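Local coordinates for protein MGS-MChE2 (Uncultured bacterium, PDB 5JD6) that probably hydrolyses carboxylic ester bonds as a metagenome-derived bacterial esterase of the alpha/beta hydrolase fold, at residues F11-K16 with D78-E83; P194-W199 with H246-E251. All blocks are in the same frame, centred on the assembly; numbering follows the deposited sequence.

Contact 1. Residues F11-K16 with D78-E83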
loop_
_atom_site.group_PDB
_atom_site.type_symbol
_atom_site.label_atom_id
_atom_site.label_comp_id
_atom_site.label_asym_id
_atom_site.label_seq_id
_atom_site.Cartn_x
_atom_site.Cartn_y
_atom_site.Cartn_z
ATOM N N PHE A 11 -2.767 9.904 -15.135
ATOM C CA PHE A 11 -2.902 9.677 -13.700
ATOM C C PHE A 11 -4.284 10.047 -13.169
ATOM O O PHE A 11 -4.716 11.196 -13.270
ATOM C CB PHE A 11 -1.840 10.462 -12.930
ATOM C CG PHE A 11 -0.436 9.997 -13.184
ATOM C CD1 PHE A 11 -0.030 8.732 -12.794
ATOM C CD2 PHE A 11 0.485 10.832 -13.797
ATOM C CE1 PHE A 11 1.263 8.304 -13.019
ATOM C CE2 PHE A 11 1.780 10.410 -14.027
ATOM C CZ PHE A 11 2.170 9.145 -13.637
ATOM N N THR A 12 -4.967 9.058 -12.599
ATOM C CA THR A 12 -6.217 9.284 -11.885
ATOM C C THR A 12 -5.987 9.030 -10.399
ATOM O O THR A 12 -5.505 7.963 -10.018
ATOM C CB THR A 12 -7.346 8.373 -12.406
ATOM O OG1 THR A 12 -7.558 8.616 -13.802
ATOM C CG2 THR A 12 -8.639 8.631 -11.647
ATOM N N TYR A 13 -6.322 10.005 -9.560
ATOM C CA TYR A 13 -6.047 9.881 -8.130
ATOM C C TYR A 13 -6.932 10.774 -7.264
ATOM O O TYR A 13 -7.413 11.815 -7.709
ATOM C CB TYR A 13 -4.574 10.196 -7.853
ATOM C CG TYR A 13 -4.162 11.617 -8.178
ATOM C CD1 TYR A 13 -3.905 12.005 -9.488
ATOM C CD2 TYR A 13 -4.019 12.565 -7.174
ATOM C CE1 TYR A 13 -3.528 13.300 -9.789
ATOM C CE2 TYR A 13 -3.640 13.861 -7.465
ATOM C CZ TYR A 13 -3.396 14.223 -8.774
ATOM O OH TYR A 13 -3.019 15.516 -9.070
ATOM N N LEU A 14 -7.148 10.346 -6.022
ATOM C CA LEU A 14 -7.813 11.180 -5.030
ATOM C C LEU A 14 -6.790 12.050 -4.316
ATOM O O LEU A 14 -5.671 11.614 -4.047
ATOM C CB LEU A 14 -8.576 10.335 -4.007
ATOM C CG LEU A 14 -9.870 9.645 -4.437
ATOM C CD1 LEU A 14 -10.597 9.096 -3.219
ATOM C CD2 LEU A 14 -10.767 10.592 -5.215
ATOM N N GLU A 15 -7.183 13.279 -4.003
ATOM C CA GLU A 15 -6.288 14.212 -3.337
ATOM C C GLU A 15 -7.032 14.987 -2.258
ATOM O O GLU A 15 -8.105 15.535 -2.501
ATOM C CB GLU A 15 -5.665 15.170 -4.356
ATOM C CG GLU A 15 -4.553 16.046 -3.806
ATOM C CD GLU A 15 -3.866 16.857 -4.892
ATOM O OE1 GLU A 15 -4.122 16.592 -6.085
ATOM O OE2 GLU A 15 -3.073 17.759 -4.558
ATOM N N LYS A 16 -6.460 15.013 -1.059
ATOM C CA LYS A 16 -7.032 15.762 0.050
ATOM C C LYS A 16 -5.940 16.093 1.055
ATOM O O LYS A 16 -5.131 15.233 1.406
ATOM C CB LYS A 16 -8.156 14.970 0.725
ATOM C CG LYS A 16 -8.974 15.779 1.724
ATOM C CD LYS A 16 -9.937 14.887 2.487
ATOM C CE LYS A 16 -11.006 15.690 3.212
ATOM N NZ LYS A 16 -10.438 16.530 4.301
ATOM N N ASP A 78 7.330 11.416 -9.052
ATOM C CA ASP A 78 8.155 12.317 -9.852
ATOM C C ASP A 78 7.294 13.364 -10.550
ATOM O O ASP A 78 7.638 14.544 -10.574
ATOM C CB ASP A 78 8.973 11.538 -10.886
ATOM C CG ASP A 78 10.023 10.648 -10.251
ATOM O OD1 ASP A 78 10.416 10.920 -9.096
ATOM O OD2 ASP A 78 10.460 9.679 -10.908
ATOM N N PHE A 79 6.176 12.919 -11.115
ATOM C CA PHE A 79 5.218 13.822 -11.742
ATOM C C PHE A 79 4.735 14.881 -10.758
ATOM O O PHE A 79 4.601 16.055 -11.105
ATOM C CB PHE A 79 4.022 13.043 -12.296
ATOM C CG PHE A 79 2.762 13.854 -12.374
ATOM C CD1 PHE A 79 2.653 14.894 -13.277
ATOM C CD2 PHE A 79 1.685 13.571 -11.549
ATOM C CE1 PHE A 79 1.507 15.652 -13.344
ATOM C CE2 PHE A 79 0.524 14.322 -11.623
ATOM C CZ PHE A 79 0.435 15.362 -12.526
ATOM N N LYS A 80 4.473 14.455 -9.529
ATOM C CA LYS A 80 4.025 15.363 -8.483
ATOM C C LYS A 80 5.145 16.303 -8.042
ATOM O O LYS A 80 4.886 17.373 -7.494
ATOM C CB LYS A 80 3.494 14.573 -7.288
ATOM C CG LYS A 80 2.003 14.307 -7.351
ATOM C CD LYS A 80 1.239 15.619 -7.329
ATOM C CE LYS A 80 -0.250 15.404 -7.497
ATOM N NZ LYS A 80 -0.987 16.698 -7.509
ATOM N N GLY A 81 6.387 15.897 -8.286
ATOM C CA GLY A 81 7.534 16.728 -7.973
ATOM C C GLY A 81 7.969 16.652 -6.521
ATOM O O GLY A 81 8.600 17.572 -6.005
ATOM N N TYR A 82 7.629 15.549 -5.861
ATOM C CA TYR A 82 8.023 15.339 -4.473
ATOM C C TYR A 82 9.431 14.765 -4.385
ATOM O O TYR A 82 9.788 13.857 -5.135
ATOM C CB TYR A 82 7.039 14.405 -3.768
ATOM C CG TYR A 82 5.634 14.949 -3.668
ATOM C CD1 TYR A 82 5.404 16.277 -3.341
ATOM C CD2 TYR A 82 4.536 14.132 -3.903
ATOM C CE1 TYR A 82 4.120 16.776 -3.249
ATOM C CE2 TYR A 82 3.248 14.622 -3.813
ATOM C CZ TYR A 82 3.047 15.946 -3.487
ATOM O OH TYR A 82 1.767 16.440 -3.398
ATOM N N GLU A 83 10.225 15.299 -3.464
ATOM C CA GLU A 83 11.568 14.787 -3.221
ATOM C C GLU A 83 11.493 13.543 -2.347
ATOM O O GLU A 83 12.364 12.675 -2.401
ATOM C CB GLU A 83 12.440 15.854 -2.558
ATOM C CG GLU A 83 12.009 17.278 -2.866
ATOM C CD GLU A 83 12.735 18.302 -2.016
ATOM O OE1 GLU A 83 12.664 18.200 -0.774
ATOM O OE2 GLU A 83 13.373 19.209 -2.590
#
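Phe11 and Phe79 mark the nearest backbone approach between strand 11-16 and the C-terminal end of helix 66-80, with CA atoms 9.3 Å apart, a spacing that leaves the contact to side chains. The strand belongs to the antiparallel edge of the alpha/beta hydrolase sheet, between strands 4-8 and 47-52, and Phe11, Tyr13 and Glu15, alternate residues, all direct CB toward the helix end. The Phe11 and Phe79 rings are nearly parallel, 20° between planes, but slid apart, centroids 5.2 Å from each other, so they barely overlap. Phe11 CD2 sits over one face of Phe79, 3.7 Å from its CD2. Phe11 also meets Tyr72 and Phe76 of the same helix edge-to-face. Beside this pair, Lys80 bends at CG (chi2 -62°) and then runs straight to the strand. Lys80 CE passes 3.6 Å from Tyr13 CZ, and Lys80 NZ donates a hydrogen bond of 2.8 Å to Tyr13 OH. Tyr13 OH also has a weak hydrogen bond with Glu8 OE1 of strand 4-8. A phenylalanine in place of Tyr13 would probably leave the Lys80 ammonium without its short oxygen partner, with only the weak bond to Glu15 left across this contact. After Lys80 the helix stops in a Schellman motif, with Gly81 at positive phi and Tyr82 N bonded back to Val77 O. Glu15, its chain extended, brings OE1 to 3.4 Å from Lys80 NZ, a salt bridge with a weak hydrogen bond.

Contact 2. Residues P194-W199 with H246-E251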
loop_
_atom_site.group_PDB
_atom_site.type_symbol
_atom_site.label_atom_id
_atom_site.label_comp_id
_atom_site.label_asym_id
_atom_site.label_seq_id
_atom_site.Cartn_x
_atom_site.Cartn_y
_atom_site.Cartn_z
ATOM N N PRO A 194 12.595 3.884 7.661
ATOM C CA PRO A 194 11.731 3.703 8.832
ATOM C C PRO A 194 10.385 3.108 8.441
ATOM O O PRO A 194 9.684 3.669 7.600
ATOM C CB PRO A 194 11.567 5.127 9.373
ATOM C CG PRO A 194 12.771 5.856 8.882
ATOM C CD PRO A 194 13.062 5.276 7.532
ATOM N N THR A 195 10.030 1.979 9.045
ATOM C CA THR A 195 8.830 1.260 8.644
ATOM C C THR A 195 7.862 1.042 9.800
ATOM O O THR A 195 8.250 0.593 10.878
ATOM C CB THR A 195 9.185 -0.103 8.024
ATOM O OG1 THR A 195 10.033 0.097 6.886
ATOM C CG2 THR A 195 7.926 -0.837 7.586
ATOM N N CYS A 196 6.596 1.369 9.566
ATOM C CA CYS A 196 5.547 1.120 10.542
ATOM C C CYS A 196 4.688 -0.049 10.086
ATOM O O CYS A 196 4.107 -0.018 9.000
ATOM C CB CYS A 196 4.686 2.367 10.745
ATOM S SG CYS A 196 3.424 2.199 12.025
ATOM N N ILE A 197 4.614 -1.085 10.912
ATOM C CA ILE A 197 3.818 -2.256 10.577
ATOM C C ILE A 197 2.626 -2.380 11.518
ATOM O O ILE A 197 2.783 -2.687 12.698
ATOM C CB ILE A 197 4.657 -3.545 10.640
ATOM C CG1 ILE A 197 6.015 -3.330 9.973
ATOM C CG2 ILE A 197 3.911 -4.694 9.985
ATOM C CD1 ILE A 197 6.983 -4.470 10.189
ATOM N N ILE A 198 1.435 -2.126 10.984
ATOM C CA ILE A 198 0.199 -2.253 11.747
ATOM C C ILE A 198 -0.577 -3.460 11.237
ATOM O O ILE A 198 -0.754 -3.622 10.036
ATOM C CB ILE A 198 -0.664 -0.982 11.641
ATOM C CG1 ILE A 198 0.147 0.244 12.067
ATOM C CG2 ILE A 198 -1.920 -1.117 12.487
ATOM C CD1 ILE A 198 -0.590 1.553 11.911
ATOM N N TRP A 199 -1.038 -4.316 12.142
ATOM C CA TRP A 199 -1.610 -5.586 11.714
ATOM C C TRP A 199 -2.808 -6.014 12.553
ATOM O O TRP A 199 -2.851 -5.775 13.759
ATOM C CB TRP A 199 -0.536 -6.673 11.761
ATOM C CG TRP A 199 -0.573 -7.632 10.613
ATOM C CD1 TRP A 199 -1.314 -8.775 10.521
ATOM C CD2 TRP A 199 0.178 -7.541 9.398
ATOM N NE1 TRP A 199 -1.073 -9.398 9.321
ATOM C CE2 TRP A 199 -0.160 -8.662 8.612
ATOM C CE3 TRP A 199 1.105 -6.621 8.897
ATOM C CZ2 TRP A 199 0.394 -8.885 7.353
ATOM C CZ3 TRP A 199 1.652 -6.843 7.646
ATOM C CH2 TRP A 199 1.295 -7.966 6.888
ATOM N N HIS A 246 -0.721 7.794 13.610
ATOM C CA HIS A 246 -0.460 9.191 13.942
ATOM C C HIS A 246 0.618 9.308 15.011
ATOM O O HIS A 246 1.511 10.150 14.912
ATOM C CB HIS A 246 -1.739 9.882 14.414
ATOM C CG HIS A 246 -1.649 11.376 14.430
ATOM N ND1 HIS A 246 -2.574 12.169 15.071
ATOM C CD2 HIS A 246 -0.746 12.219 13.877
ATOM C CE1 HIS A 246 -2.244 13.440 14.914
ATOM N NE2 HIS A 246 -1.138 13.497 14.194
ATOM N N GLU A 247 0.533 8.458 16.030
ATOM C CA GLU A 247 1.496 8.482 17.124
ATOM C C GLU A 247 2.884 8.071 16.655
ATOM O O GLU A 247 3.890 8.567 17.160
ATOM C CB GLU A 247 1.039 7.574 18.267
ATOM C CG GLU A 247 0.191 8.284 19.311
ATOM C CD GLU A 247 0.910 9.462 19.946
ATOM O OE1 GLU A 247 2.151 9.402 20.092
ATOM O OE2 GLU A 247 0.234 10.452 20.299
ATOM N N TRP A 248 2.934 7.163 15.688
ATOM C CA TRP A 248 4.202 6.742 15.115
ATOM C C TRP A 248 4.837 7.904 14.357
ATOM O O TRP A 248 6.054 8.089 14.393
ATOM C CB TRP A 248 4.009 5.536 14.195
ATOM C CG TRP A 248 5.293 4.955 13.692
ATOM C CD1 TRP A 248 6.148 4.140 14.377
ATOM C CD2 TRP A 248 5.872 5.144 12.395
ATOM N NE1 TRP A 248 7.222 3.811 13.585
ATOM C CE2 TRP A 248 7.075 4.413 12.364
ATOM C CE3 TRP A 248 5.485 5.858 11.256
ATOM C CZ2 TRP A 248 7.896 4.376 11.239
ATOM C CZ3 TRP A 248 6.302 5.820 10.141
ATOM C CH2 TRP A 248 7.495 5.085 10.141
ATOM N N PHE A 249 4.002 8.686 13.677
ATOM C CA PHE A 249 4.462 9.877 12.968
ATOM C C PHE A 249 5.046 10.903 13.936
ATOM O O PHE A 249 6.071 11.523 13.654
ATOM C CB PHE A 249 3.317 10.510 12.169
ATOM C CG PHE A 249 2.984 9.784 10.893
ATOM C CD1 PHE A 249 3.880 8.888 10.331
ATOM C CD2 PHE A 249 1.777 10.009 10.250
ATOM C CE1 PHE A 249 3.575 8.224 9.154
ATOM C CE2 PHE A 249 1.465 9.349 9.074
ATOM C CZ PHE A 249 2.365 8.455 8.524
ATOM N N LYS A 250 4.385 11.072 15.077
ATOM C CA LYS A 250 4.802 12.048 16.079
ATOM C C LYS A 250 6.171 11.718 16.664
ATOM O O LYS A 250 6.987 12.609 16.897
ATOM C CB LYS A 250 3.768 12.127 17.203
ATOM C CG LYS A 250 2.413 12.655 16.766
ATOM C CD LYS A 250 1.355 12.388 17.824
ATOM C CE LYS A 250 -0.007 12.887 17.379
ATOM N NZ LYS A 250 -1.101 12.404 18.268
ATOM N N GLU A 251 6.415 10.432 16.897
ATOM C CA GLU A 251 7.672 9.982 17.484
ATOM C C GLU A 251 8.870 10.241 16.580
ATOM O O GLU A 251 9.988 10.418 17.058
ATOM C CB GLU A 251 7.607 8.490 17.801
ATOM C CG GLU A 251 6.590 8.113 18.850
ATOM C CD GLU A 251 6.545 6.621 19.087
ATOM O OE1 GLU A 251 7.491 5.920 18.668
ATOM O OE2 GLU A 251 5.563 6.147 19.685
#
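Trp248 reaches from helix 238-252 to strand 195-200, and its CB already lies 4.0 Å from Cys196 SG. With CG anti to the backbone N (chi1 -174°), the indole extends to the strand and turns one face to Cys196. The five-membered ring receives the sulfur: Cys196 SG stands 3.9 Å from the centroid of that ring of Trp248 and 19° off the normal, a sulfur-aromatic contact over the face. Farther along, the six-membered ring lies beneath Cys196 CB, 3.4 Å from the centroid and 12° off the normal, which meets the geometry of a CH-pi contact. In the alpha/beta hydrolase fold this is a C-terminal helix packing against the sheet, here on a strand flanked by 108-113 and 221-226. The indole NE1 turns to strand 221-226, where it is hydrogen-bonded to Asp222 OD2, so the buried ring has its polar atom satisfied. Trp248 CZ2 continues to the backbone and comes within 3.6 Å of Thr195 C. At the far end of the ring, Trp248 CH2 meets Pro194 twice: the carbonyl O approaches at the ring edge, near its plane, at 3.6 Å, and the pyrrolidine CB makes an apolar contact at 4.1 Å.

Overall arrangement
Both contacts pack a helix against the one mixed sheet, at well-separated strands. Contact 1 uses strand 11-16, second in the sheet order, with helix 66-80; contact 2 uses strand 195-200, seventh in that order, with helix 238-252. Their centres are about 22 Å apart and their nearest atoms about 12 Å, so they do not touch. Along the chain they come in series, contact 1 being complete before contact 2 begins. Strands 47-52, 20-25, 85-91 and 108-113 lie between them in the sheet. The end of strand 85-91 and the start of helix 92-103 probably form the nucleophile elbow, with the serine of a likely Ser-His-Asp triad; that strand is fifth in order, with a contact on either side.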